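Local coordinates for Lmo2125 protein (Listeria monocytogenes serovar 1/2a, PDB 5TU0) that binds maltose and probably delivers it, as the extracellular solute-binding lipoprotein of a sugar transport system, for uptake across the cell membrane, at residues G155-W160 with D208-G213. The protein carries 2 engineered substitutions. Residues are numbered along the deposited sequence; the frame is centred on the assembly and turned at random.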
loop_
_atom_site.group_PDB
_atom_site.type_symbol
_atom_site.label_atom_id
_atom_site.label_comp_id
_atom_site.label_asym_id
_atom_site.label_seq_id
_atom_site.Cartn_x
_atom_site.Cartn_y
_atom_site.Cartn_z
ATOM N N GLY A 155 -16.860 6.371 -17.020
ATOM C CA GLY A 155 -17.249 7.211 -15.878
ATOM C C GLY A 155 -16.411 6.892 -14.654
ATOM O O GLY A 155 -15.844 7.792 -14.012
ATOM N N PHE A 156 -16.332 5.605 -14.352
ATOM C CA PHE A 156 -15.515 5.084 -13.250
ATOM C C PHE A 156 -14.612 3.987 -13.800
ATOM O O PHE A 156 -15.075 3.139 -14.577
ATOM C CB PHE A 156 -16.397 4.515 -12.135
ATOM C CG PHE A 156 -15.648 3.640 -11.163
ATOM C CD1 PHE A 156 -14.770 4.193 -10.261
ATOM C CD2 PHE A 156 -15.819 2.258 -11.164
ATOM C CE1 PHE A 156 -14.060 3.388 -9.370
ATOM C CE2 PHE A 156 -15.125 1.451 -10.264
ATOM C CZ PHE A 156 -14.248 2.016 -9.376
ATOM N N LEU A 157 -13.335 3.996 -13.397
ATOM C CA LEU A 157 -12.400 2.947 -13.808
ATOM C C LEU A 157 -11.594 2.482 -12.622
ATOM O O LEU A 157 -11.243 3.289 -11.765
ATOM C CB LEU A 157 -11.420 3.455 -14.866
ATOM C CG LEU A 157 -11.988 3.983 -16.187
ATOM C CD1 LEU A 157 -10.889 4.657 -16.997
ATOM C CD2 LEU A 157 -12.658 2.869 -16.975
ATOM N N ALA A 158 -11.300 1.188 -12.587
ATOM C CA ALA A 158 -10.406 0.597 -11.558
ATOM C C ALA A 158 -9.630 -0.551 -12.201
ATOM O O ALA A 158 -10.199 -1.346 -12.951
ATOM C CB ALA A 158 -11.194 0.114 -10.360
ATOM N N LYS A 159 -8.332 -0.639 -11.903
ATOM C CA LYS A 159 -7.475 -1.670 -12.488
ATOM C C LYS A 159 -7.714 -3.026 -11.810
ATOM O O LYS A 159 -6.798 -3.621 -11.189
ATOM C CB LYS A 159 -6.009 -1.243 -12.366
ATOM C CG LYS A 159 -5.046 -2.035 -13.233
ATOM C CD LYS A 159 -3.600 -1.825 -12.803
ATOM C CE LYS A 159 -2.654 -2.692 -13.617
ATOM N NZ LYS A 159 -1.281 -2.703 -13.040
ATOM N N TRP A 160 -8.924 -3.545 -11.957
ATOM C CA TRP A 160 -9.269 -4.772 -11.274
ATOM C C TRP A 160 -8.609 -6.073 -11.767
ATOM O O TRP A 160 -8.748 -7.098 -11.101
ATOM C CB TRP A 160 -10.786 -4.926 -11.090
ATOM C CG TRP A 160 -11.380 -4.001 -10.032
ATOM C CD1 TRP A 160 -10.742 -3.449 -8.945
ATOM C CD2 TRP A 160 -12.763 -3.668 -9.882
ATOM N NE1 TRP A 160 -11.630 -2.740 -8.179
ATOM C CE2 TRP A 160 -12.880 -2.862 -8.729
ATOM C CE3 TRP A 160 -13.908 -3.947 -10.630
ATOM C CZ2 TRP A 160 -14.103 -2.328 -8.312
ATOM C CZ3 TRP A 160 -15.113 -3.412 -10.225
ATOM C CH2 TRP A 160 -15.204 -2.615 -9.073
ATOM N N ASP A 208 -20.092 -5.670 -18.740
ATOM C CA ASP A 208 -21.225 -4.801 -19.112
ATOM C C ASP A 208 -20.950 -3.319 -19.272
ATOM O O ASP A 208 -21.758 -2.618 -19.879
ATOM C CB ASP A 208 -22.336 -4.903 -18.060
ATOM C CG ASP A 208 -22.823 -6.314 -17.843
ATOM O OD1 ASP A 208 -22.554 -7.194 -18.666
ATOM O OD2 ASP A 208 -23.495 -6.535 -16.827
ATOM N N VAL A 209 -19.851 -2.823 -18.742
ATOM C CA VAL A 209 -19.623 -1.380 -18.727
ATOM C C VAL A 209 -18.333 -0.941 -19.403
ATOM O O VAL A 209 -18.321 -0.062 -20.238
ATOM C CB VAL A 209 -19.513 -0.911 -17.249
ATOM C CG1 VAL A 209 -19.136 0.563 -17.132
ATOM C CG2 VAL A 209 -20.789 -1.208 -16.485
ATOM N N TRP A 210 -17.231 -1.572 -19.034
ATOM C CA TRP A 210 -15.943 -1.086 -19.480
ATOM C C TRP A 210 -15.449 -1.392 -20.900
ATOM O O TRP A 210 -15.802 -2.418 -21.494
ATOM C CB TRP A 210 -14.857 -1.540 -18.496
ATOM C CG TRP A 210 -14.911 -0.897 -17.178
ATOM C CD1 TRP A 210 -15.372 0.365 -16.880
ATOM C CD2 TRP A 210 -14.339 -1.407 -15.967
ATOM N NE1 TRP A 210 -15.187 0.630 -15.539
ATOM C CE2 TRP A 210 -14.557 -0.440 -14.960
ATOM C CE3 TRP A 210 -13.709 -2.610 -15.624
ATOM C CZ2 TRP A 210 -14.144 -0.629 -13.642
ATOM C CZ3 TRP A 210 -13.295 -2.796 -14.289
ATOM C CH2 TRP A 210 -13.523 -1.812 -13.329
ATOM N N PRO A 211 -14.603 -0.490 -21.432
ATOM C CA PRO A 211 -13.913 -0.733 -22.683
ATOM C C PRO A 211 -13.066 -2.004 -22.552
ATOM O O PRO A 211 -12.576 -2.321 -21.435
ATOM C CB PRO A 211 -12.998 0.487 -22.833
ATOM C CG PRO A 211 -13.631 1.553 -22.047
ATOM C CD PRO A 211 -14.342 0.865 -20.919
ATOM N N LYS A 212 -12.908 -2.708 -23.668
ATOM C CA LYS A 212 -12.147 -3.959 -23.734
ATOM C C LYS A 212 -10.751 -3.831 -23.174
ATOM O O LYS A 212 -10.251 -4.754 -22.525
ATOM C CB LYS A 212 -12.062 -4.462 -25.178
ATOM C CG LYS A 212 -11.507 -5.865 -25.330
ATOM C CD LYS A 212 -12.360 -6.847 -24.555
ATOM C CE LYS A 212 -12.064 -8.276 -24.928
ATOM N NZ LYS A 212 -12.932 -9.195 -24.146
ATOM N N GLY A 213 -10.130 -2.682 -23.396
ATOM C CA GLY A 213 -8.787 -2.427 -22.873
ATOM C C GLY A 213 -8.621 -2.619 -21.370
ATOM O O GLY A 213 -7.513 -2.853 -20.907
#
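Trp210 reaches across to the backbone of Phe156, Leu157 and Ala158 and makes nearly all of this contact with its indole. CG stands anti to the carbonyl carbon of Trp210 (chi1 -69°), and this turn carries the ring away from its own loop and onto the strand. Trp210 CD1 is the first ring atom to touch, with Leu157 CD2 3.7 Å from it. Next comes the polar atom. Trp210 NE1 gives a hydrogen bond of 2.7 Å to Phe156 O. The bond is short but bent, with an N-H...O angle of 148°. Phe156 O sits at the edge of the indole, near its plane but tilted somewhat out of it. The buried indole N-H thus has a partner, and the bond helps fix the rotation of the ring. Farther out, Trp210 CZ2 lies 3.5 Å from Ala158 N. Phe156 CE2 is 4.1 Å from the same Trp210 CZ2. At the tip, Trp210 CH2 comes to 3.4 Å from Ala158 O and also meets the CB of Ala158. On Trp160, CE3 is 3.5 Å from the same CH2 of Trp210. The two six-membered rings meet obliquely, with planes at 53°. Ala158 CB lies over one face of the Trp160 ring, toward its rim, and Trp160 NE1 is hydrogen-bonded to Tyr267 OH. The Trp160 side chain is about 12 Å from a bound glucose unit, so the contact lies outside the sugar pocket.

Trp205 and Phe206 of helix 193-208 extend the aromatic cluster: Trp205 meets Phe156 and Trp160 edge-to-face, and Phe206 does the same with Trp210. Strand 156-157 pairs in parallel with strand 235-238. The contact therefore holds the loop between helices 193-208 and 217-229 against strand 156-157, an outer strand of the mixed sheet.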